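Local coordinates for protein ATP-dependent DNA helicase RecQ (Porphyromonas gingivalis, PDB 3IUO) that probably couples ATP hydrolysis to the unwinding of duplex DNA in the 3'-5' direction, the chain here being its C-terminal domain, at residues F82-L93 with I109-M120. Residues are numbered along the deposited sequence; the frame is centred on the assembly and turned at random.
Sequences FEYFKESTTDSL and IRLVRIKFLSEM
A helix-helix packing in the all-helical C-terminal domain of this RecQ helicase brings Phe82 and Phe85 of helix 75-87 against helix 106-121; the axes of segments 82-87 and 109-120 cross at -47° and come within 9.7 Å. Phe82 enters as a knob into the hole formed by Val112, Lys115, Phe116 and Glu119. With its CG anti to the backbone N (chi1 -158°), its ring swings over to helix 106-121, where Lys115 CE makes a CH-pi contact over one face, 3.7 Å from the Phe82 ring centroid. Lys115 NZ forms salt bridges to Glu119 OE2 (2.9 Å) and to Asp66, two carboxylates that probably hold the lysine chain across the ring, while Glu119 OE1 meets the edge of the Phe82 ring. One turn later, Phe85 CB sits almost squarely above the Phe116 ring in a second CH-pi contact, 3.6 Å from its centroid, and Phe82 CE1 approaches that ring at its edge. The Phe85 ring itself slides past Phe116, barely overlapping it, and rests on the backbone and aliphatic stem of Arg113, with Phe85 CZ 3.5 Å from Arg113 CB. Extended from CG to NE, Arg113 carries its guanidinium beyond the ring to grip Asp91 side-on: NE donates to Asp91 O (2.7 Å, 154°) in the guanidinium plane, and NH2 makes a salt bridge to Asp91 OD1 (2.9 Å) from above the carboxylate plane. Asp91 OD1 also bonds Thr90 of the second subunit, which places this salt bridge where the two subunits meet. At the start of helix 93-100, Leu93 CD1 packs on Ile109 CG2 (3.6 Å). Such is helical-bundle packing: one aromatic knob fills a neighbouring helix's hole, and an arginine-aspartate salt bridge holds the loop leading from helix 75-87 into helix 93-100.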
ATOM      1  N   PHE B  82      -8.446  12.477   1.632  1.00 11.77           N
ATOM      2  CA  PHE B  82      -7.516  12.735   0.514  1.00 11.60           C
ATOM      3  C   PHE B  82      -6.212  13.255   1.115  1.00 11.05           C
ATOM      4  O   PHE B  82      -5.106  12.846   0.711  1.00 10.52           O
ATOM      5  CB  PHE B  82      -8.175  13.714  -0.479  1.00 12.33           C
ATOM      6  CG  PHE B  82      -7.632  13.690  -1.909  1.00 13.61           C
ATOM      7  CD1 PHE B  82      -7.125  12.564  -2.503  1.00 13.82           C
ATOM      8  CD2 PHE B  82      -7.763  14.835  -2.701  1.00 16.13           C
ATOM      9  CE1 PHE B  82      -6.640  12.594  -3.857  1.00 12.83           C
ATOM     10  CE2 PHE B  82      -7.319  14.864  -4.034  1.00 16.19           C
ATOM     11  CZ  PHE B  82      -6.744  13.728  -4.603  1.00 16.19           C
ATOM     12  N   GLU B  83      -6.337  14.177   2.075  1.00 11.97           N
ATOM     13  CA  GLU B  83      -5.159  14.709   2.755  1.00 11.75           C
ATOM     14  C   GLU B  83      -4.377  13.634   3.482  1.00 12.52           C
ATOM     15  O   GLU B  83      -3.127  13.617   3.430  1.00 12.62           O
ATOM     16  CB  GLU B  83      -5.524  15.818   3.733  1.00 12.25           C
ATOM     17  CG  GLU B  83      -4.346  16.712   3.989  1.00 16.92           C
ATOM     18  CD  GLU B  83      -4.012  17.655   2.796  1.00 21.16           C
ATOM     19  OE1 GLU B  83      -4.762  17.714   1.780  1.00 23.86           O
ATOM     20  OE2 GLU B  83      -2.988  18.368   2.889  1.00 25.37           O
ATOM     21  N   TYR B  84      -5.097  12.715   4.130  1.00 11.49           N
ATOM     22  CA  TYR B  84      -4.441  11.560   4.729  1.00 11.56           C
ATOM     23  C   TYR B  84      -3.568  10.822   3.698  1.00 11.88           C
ATOM     24  O   TYR B  84      -2.383  10.548   3.954  1.00 11.77           O
ATOM     25  CB  TYR B  84      -5.459  10.592   5.371  1.00 12.27           C
ATOM     26  CG  TYR B  84      -4.811   9.277   5.664  1.00 11.79           C
ATOM     27  CD1 TYR B  84      -4.080   9.093   6.839  1.00 11.69           C
ATOM     28  CD2 TYR B  84      -4.834   8.247   4.711  1.00 12.07           C
ATOM     29  CE1 TYR B  84      -3.388   7.889   7.078  1.00 11.34           C
ATOM     30  CE2 TYR B  84      -4.160   7.054   4.924  1.00 13.05           C
ATOM     31  CZ  TYR B  84      -3.454   6.867   6.109  1.00 13.72           C
ATOM     32  OH  TYR B  84      -2.799   5.691   6.331  1.00 15.44           O
ATOM     33  N   PHE B  85      -4.116  10.537   2.523  1.00 10.85           N
ATOM     34  CA  PHE B  85      -3.313   9.809   1.533  1.00 11.77           C
ATOM     35  C   PHE B  85      -2.122  10.616   1.015  1.00 11.08           C
ATOM     36  O   PHE B  85      -0.999  10.092   0.826  1.00 11.43           O
ATOM     37  CB  PHE B  85      -4.201   9.254   0.403  1.00 11.32           C
ATOM     38  CG  PHE B  85      -4.961   8.015   0.820  1.00 11.72           C
ATOM     39  CD1 PHE B  85      -4.259   6.818   1.064  1.00 12.59           C
ATOM     40  CD2 PHE B  85      -6.336   8.062   1.015  1.00 12.66           C
ATOM     41  CE1 PHE B  85      -4.947   5.670   1.507  1.00 12.79           C
ATOM     42  CE2 PHE B  85      -7.043   6.916   1.434  1.00 11.73           C
ATOM     43  CZ  PHE B  85      -6.347   5.718   1.669  1.00 13.10           C
ATOM     44  N   LYS B  86      -2.341  11.909   0.792  1.00 11.22           N
ATOM     45  CA  LYS B  86      -1.266  12.763   0.329  1.00 11.22           C
ATOM     46  C   LYS B  86      -0.086  12.787   1.285  1.00 11.41           C
ATOM     47  O   LYS B  86       1.044  12.886   0.843  1.00 12.12           O
ATOM     48  CB  LYS B  86      -1.762  14.195   0.107  1.00 12.06           C
ATOM     49  CG  LYS B  86      -2.581  14.316  -1.127  1.00 13.58           C
ATOM     50  CD  LYS B  86      -3.209  15.711  -1.205  1.00 16.95           C
ATOM     51  CE  LYS B  86      -3.802  15.961  -2.566  1.00 21.89           C
ATOM     52  NZ  LYS B  86      -4.964  15.080  -2.699  1.00 22.81           N
ATOM     53  N   GLU B  87      -0.378  12.709   2.587  1.00 11.68           N
ATOM     54  CA  GLU B  87       0.644  12.757   3.628  1.00 12.31           C
ATOM     55  C   GLU B  87       1.167  11.388   4.063  1.00 12.46           C
ATOM     56  O   GLU B  87       2.123  11.306   4.796  1.00 13.27           O
ATOM     57  CB  GLU B  87       0.138  13.532   4.850  1.00 14.00           C
ATOM     58  CG  GLU B  87      -0.151  15.005   4.523  1.00 16.40           C
ATOM     59  CD  GLU B  87       1.047  15.757   3.913  1.00 23.35           C
ATOM     60  OE1 GLU B  87       0.859  16.452   2.881  1.00 25.47           O
ATOM     61  OE2 GLU B  87       2.178  15.670   4.453  1.00 25.00           O
ATOM     62  N   SER B  88       0.510  10.332   3.609  1.00 12.68           N
ATOM     63  CA  SER B  88       0.885   8.979   4.038  1.00 12.98           C
ATOM     64  C   SER B  88       2.180   8.503   3.386  1.00 12.60           C
ATOM     65  O   SER B  88       2.647   9.053   2.367  1.00 13.47           O
ATOM     66  CB  SER B  88      -0.255   8.013   3.702  1.00 13.11           C
ATOM     67  OG  SER B  88      -0.325   7.833   2.292  1.00 18.13           O
ATOM     68  N   THR B  89       2.769   7.472   3.988  1.00 11.47           N
ATOM     69  CA  THR B  89       3.927   6.798   3.402  1.00 11.65           C
ATOM     70  C   THR B  89       3.453   5.563   2.663  1.00 11.99           C
ATOM     71  O   THR B  89       3.853   5.347   1.537  1.00 13.56           O
ATOM     72  CB  THR B  89       4.984   6.479   4.484  1.00 10.88           C
ATOM     73  OG1 THR B  89       5.487   7.727   5.032  1.00 13.92           O
ATOM     74  CG2 THR B  89       6.142   5.665   3.940  1.00 12.21           C
ATOM     75  N   THR B  90       2.632   4.745   3.307  1.00 11.89           N
ATOM     76  CA  THR B  90       2.017   3.610   2.605  1.00 11.38           C
ATOM     77  C   THR B  90       0.565   3.923   2.277  1.00 12.12           C
ATOM     78  O   THR B  90      -0.106   4.571   3.071  1.00 12.53           O
ATOM     79  CB  THR B  90       2.093   2.284   3.408  1.00 11.30           C
ATOM     80  OG1 THR B  90       1.433   1.253   2.664  1.00 11.33           O
ATOM     81  CG2 THR B  90       1.450   2.400   4.776  1.00 12.62           C
ATOM     82  N   ASP B  91       0.106   3.421   1.119  1.00 11.22           N
ATOM     83  CA  ASP B  91      -1.286   3.574   0.731  1.00 11.53           C
ATOM     84  C   ASP B  91      -2.205   2.514   1.304  1.00 11.52           C
ATOM     85  O   ASP B  91      -3.406   2.528   1.037  1.00 11.73           O
ATOM     86  CB  ASP B  91      -1.460   3.607  -0.809  1.00 10.98           C
ATOM     87  CG  ASP B  91      -0.994   2.294  -1.480  1.00 11.89           C
ATOM     88  OD1 ASP B  91      -1.582   1.221  -1.224  1.00 13.52           O
ATOM     89  OD2 ASP B  91      -0.017   2.358  -2.253  1.00 14.02           O
ATOM     90  N   SER B  92      -1.659   1.626   2.130  1.00 12.16           N
ATOM     91  CA  SER B  92      -2.367   0.447   2.615  1.00 13.07           C
ATOM     92  C   SER B  92      -3.732   0.765   3.217  1.00 12.40           C
ATOM     93  O   SER B  92      -3.857   1.710   4.003  1.00 11.91           O
ATOM     94  CB  SER B  92      -1.442  -0.256   3.617  1.00 15.49           C
ATOM     95  OG  SER B  92      -2.089  -0.689   4.790  1.00 18.94           O
ATOM     96  N   LEU B  93      -4.759  -0.034   2.868  1.00 11.36           N
ATOM     97  CA  LEU B  93      -6.071   0.165   3.481  1.00 11.87           C
ATOM     98  C   LEU B  93      -6.018  -0.106   4.985  1.00 11.49           C
ATOM     99  O   LEU B  93      -6.652   0.600   5.758  1.00 12.16           O
ATOM    100  CB  LEU B  93      -7.147  -0.731   2.839  1.00 11.83           C
ATOM    101  CG  LEU B  93      -8.588  -0.574   3.363  1.00 13.81           C
ATOM    102  CD1 LEU B  93      -9.142   0.841   3.190  1.00 17.08           C
ATOM    103  CD2 LEU B  93      -9.566  -1.579   2.741  1.00 13.50           C
ATOM    104  N   ILE B 109     -13.225   5.353   2.635  1.00 12.74           N
ATOM    105  CA  ILE B 109     -11.772   5.322   2.564  1.00 12.03           C
ATOM    106  C   ILE B 109     -11.338   4.616   1.287  1.00 12.33           C
ATOM    107  O   ILE B 109     -10.435   5.115   0.590  1.00 11.77           O
ATOM    108  CB  ILE B 109     -11.146   4.656   3.808  1.00 12.12           C
ATOM    109  CG1 ILE B 109     -11.370   5.537   5.042  1.00 11.33           C
ATOM    110  CG2 ILE B 109      -9.650   4.434   3.575  1.00 12.10           C
ATOM    111  CD1 ILE B 109     -11.052   4.831   6.351  1.00 11.40           C
ATOM    112  N   ARG B 110     -11.980   3.486   0.967  1.00 12.07           N
ATOM    113  CA  ARG B 110     -11.678   2.795  -0.287  1.00 12.07           C
ATOM    114  C   ARG B 110     -11.918   3.661  -1.532  1.00 12.34           C
ATOM    115  O   ARG B 110     -11.098   3.652  -2.459  1.00 11.65           O
ATOM    116  CB  ARG B 110     -12.441   1.476  -0.416  1.00 11.94           C
ATOM    117  CG  ARG B 110     -11.940   0.464   0.576  1.00 12.11           C
ATOM    118  CD  ARG B 110     -12.804  -0.780   0.555  1.00 13.37           C
ATOM    119  NE  ARG B 110     -12.508  -1.621  -0.608  1.00 12.53           N
ATOM    120  CZ  ARG B 110     -13.176  -2.721  -0.922  1.00 13.09           C
ATOM    121  NH1 ARG B 110     -14.229  -3.101  -0.205  1.00 11.71           N
ATOM    122  NH2 ARG B 110     -12.808  -3.455  -1.958  1.00 12.96           N
ATOM    123  N   LEU B 111     -13.039   4.398  -1.575  1.00 10.23           N
ATOM    124  CA  LEU B 111     -13.334   5.283  -2.698  1.00 11.59           C
ATOM    125  C   LEU B 111     -12.263   6.353  -2.881  1.00 11.06           C
ATOM    126  O   LEU B 111     -11.819   6.615  -4.007  1.00 11.59           O
ATOM    127  CB  LEU B 111     -14.710   5.943  -2.518  1.00 10.56           C
ATOM    128  CG  LEU B 111     -15.884   5.007  -2.849  1.00 11.71           C
ATOM    129  CD1 LEU B 111     -17.231   5.636  -2.403  1.00 10.24           C
ATOM    130  CD2 LEU B 111     -15.977   4.666  -4.360  1.00 10.68           C
ATOM    131  N   VAL B 112     -11.879   7.012  -1.795  1.00 11.71           N
ATOM    132  CA  VAL B 112     -10.934   8.104  -1.927  1.00 10.60           C
ATOM    133  C   VAL B 112      -9.569   7.534  -2.287  1.00 11.23           C
ATOM    134  O   VAL B 112      -8.838   8.186  -3.031  1.00 11.14           O
ATOM    135  CB  VAL B 112     -10.864   8.986  -0.670  1.00 11.20           C
ATOM    136  CG1 VAL B 112      -9.856  10.133  -0.838  1.00 12.79           C
ATOM    137  CG2 VAL B 112     -12.238   9.559  -0.413  1.00  9.50           C
ATOM    138  N   ARG B 113      -9.251   6.349  -1.763  1.00 11.10           N
ATOM    139  CA  ARG B 113      -7.972   5.692  -2.062  1.00 10.72           C
ATOM    140  C   ARG B 113      -7.897   5.371  -3.575  1.00 12.35           C
ATOM    141  O   ARG B 113      -6.845   5.549  -4.180  1.00 12.73           O
ATOM    142  CB  ARG B 113      -7.857   4.431  -1.211  1.00 10.45           C
ATOM    143  CG  ARG B 113      -6.574   3.626  -1.434  1.00 10.12           C
ATOM    144  CD  ARG B 113      -6.463   2.475  -0.470  1.00  9.23           C
ATOM    145  NE  ARG B 113      -5.268   1.659  -0.763  1.00  9.96           N
ATOM    146  CZ  ARG B 113      -5.274   0.627  -1.589  1.00 10.49           C
ATOM    147  NH1 ARG B 113      -6.395   0.288  -2.223  1.00 12.33           N
ATOM    148  NH2 ARG B 113      -4.150  -0.038  -1.808  1.00 10.28           N
ATOM    149  N   ILE B 114      -8.997   4.916  -4.164  1.00 12.12           N
ATOM    150  CA  ILE B 114      -9.052   4.712  -5.647  1.00 11.77           C
ATOM    151  C   ILE B 114      -8.722   5.994  -6.377  1.00 11.85           C
ATOM    152  O   ILE B 114      -7.881   6.012  -7.288  1.00 12.62           O
ATOM    153  CB  ILE B 114     -10.418   4.138  -6.086  1.00 11.94           C
ATOM    154  CG1 ILE B 114     -10.516   2.668  -5.630  1.00 12.34           C
ATOM    155  CG2 ILE B 114     -10.669   4.304  -7.591  1.00 13.13           C
ATOM    156  CD1 ILE B 114     -11.954   2.193  -5.492  1.00 12.03           C
ATOM    157  N   LYS B 115      -9.379   7.087  -5.978  1.00  9.83           N
ATOM    158  CA  LYS B 115      -9.156   8.397  -6.593  1.00  8.47           C
ATOM    159  C   LYS B 115      -7.662   8.781  -6.482  1.00  8.13           C
ATOM    160  O   LYS B 115      -7.015   9.182  -7.464  1.00  8.07           O
ATOM    161  CB  LYS B 115     -10.027   9.415  -5.870  1.00  9.12           C
ATOM    162  CG  LYS B 115      -9.721  10.859  -6.262  1.00  8.27           C
ATOM    163  CD  LYS B 115     -10.638  11.780  -5.505  1.00 12.28           C
ATOM    164  CE  LYS B 115     -10.132  13.221  -5.515  1.00 12.28           C
ATOM    165  NZ  LYS B 115     -10.192  13.821  -6.894  1.00 13.51           N
ATOM    166  N   PHE B 116      -7.127   8.657  -5.285  1.00  7.71           N
ATOM    167  CA  PHE B 116      -5.759   9.050  -5.047  1.00  6.91           C
ATOM    168  C   PHE B 116      -4.756   8.208  -5.843  1.00  8.26           C
ATOM    169  O   PHE B 116      -3.832   8.760  -6.459  1.00  7.93           O
ATOM    170  CB  PHE B 116      -5.453   8.950  -3.543  1.00  6.52           C
ATOM    171  CG  PHE B 116      -4.018   9.211  -3.192  1.00  6.85           C
ATOM    172  CD1 PHE B 116      -3.534  10.507  -3.057  1.00  8.34           C
ATOM    173  CD2 PHE B 116      -3.173   8.144  -2.999  1.00  8.59           C
ATOM    174  CE1 PHE B 116      -2.207  10.741  -2.718  1.00 10.63           C
ATOM    175  CE2 PHE B 116      -1.833   8.364  -2.667  1.00  8.50           C
ATOM    176  CZ  PHE B 116      -1.364   9.663  -2.539  1.00  8.21           C
ATOM    177  N   LEU B 117      -4.883   6.875  -5.763  1.00  7.82           N
ATOM    178  CA  LEU B 117      -3.922   6.008  -6.494  1.00  7.40           C
ATOM    179  C   LEU B 117      -3.956   6.240  -7.982  1.00  8.60           C
ATOM    180  O   LEU B 117      -2.881   6.279  -8.635  1.00  9.18           O
ATOM    181  CB  LEU B 117      -4.198   4.536  -6.214  1.00  8.29           C
ATOM    182  CG  LEU B 117      -3.937   4.092  -4.780  1.00  8.92           C
ATOM    183  CD1 LEU B 117      -4.378   2.635  -4.624  1.00  9.26           C
ATOM    184  CD2 LEU B 117      -2.468   4.297  -4.322  1.00 10.40           C
ATOM    185  N   SER B 118      -5.163   6.380  -8.515  1.00  8.51           N
ATOM    186  CA  SER B 118      -5.296   6.635  -9.968  1.00  9.21           C
ATOM    187  C   SER B 118      -4.615   7.958 -10.339  1.00  9.07           C
ATOM    188  O   SER B 118      -3.811   8.037 -11.286  1.00  9.67           O
ATOM    189  CB  SER B 118      -6.759   6.678 -10.379  1.00 10.47           C
ATOM    190  OG  SER B 118      -6.853   6.907 -11.763  1.00 11.81           O
ATOM    191  N   GLU B 119      -4.888   8.992  -9.575  1.00  7.58           N
ATOM    192  CA  GLU B 119      -4.312  10.303  -9.928  1.00  9.73           C
ATOM    193  C   GLU B 119      -2.787  10.327  -9.866  1.00  8.84           C
ATOM    194  O   GLU B 119      -2.105  10.886 -10.748  1.00  8.21           O
ATOM    195  CB  GLU B 119      -4.873  11.357  -8.995  1.00  9.99           C
ATOM    196  CG  GLU B 119      -6.253  11.757  -9.405  1.00 14.43           C
ATOM    197  CD  GLU B 119      -6.834  12.931  -8.624  1.00 16.24           C
ATOM    198  OE1 GLU B 119      -6.052  13.712  -8.006  1.00 16.51           O
ATOM    199  OE2 GLU B 119      -8.092  13.083  -8.692  1.00 18.97           O
HETATM  200  N   MSE B 120      -2.239   9.738  -8.808  1.00  8.83           N
HETATM  201  CA  MSE B 120      -0.804   9.869  -8.559  1.00  7.83           C
HETATM  202  C   MSE B 120       0.053   8.933  -9.372  1.00  8.87           C
HETATM  203  O   MSE B 120       1.270   9.136  -9.486  1.00  9.81           O
HETATM  204  CB  MSE B 120      -0.504   9.698  -7.058  1.00  8.48           C
HETATM  205  CG  MSE B 120      -1.267  10.694  -6.209  1.00  8.49           C
HETATM  206 SE   MSE B 120      -0.987  12.573  -6.718  1.00 17.60          SE
HETATM  207  CE  MSE B 120      -2.721  13.254  -6.068  1.00 13.39           C
TER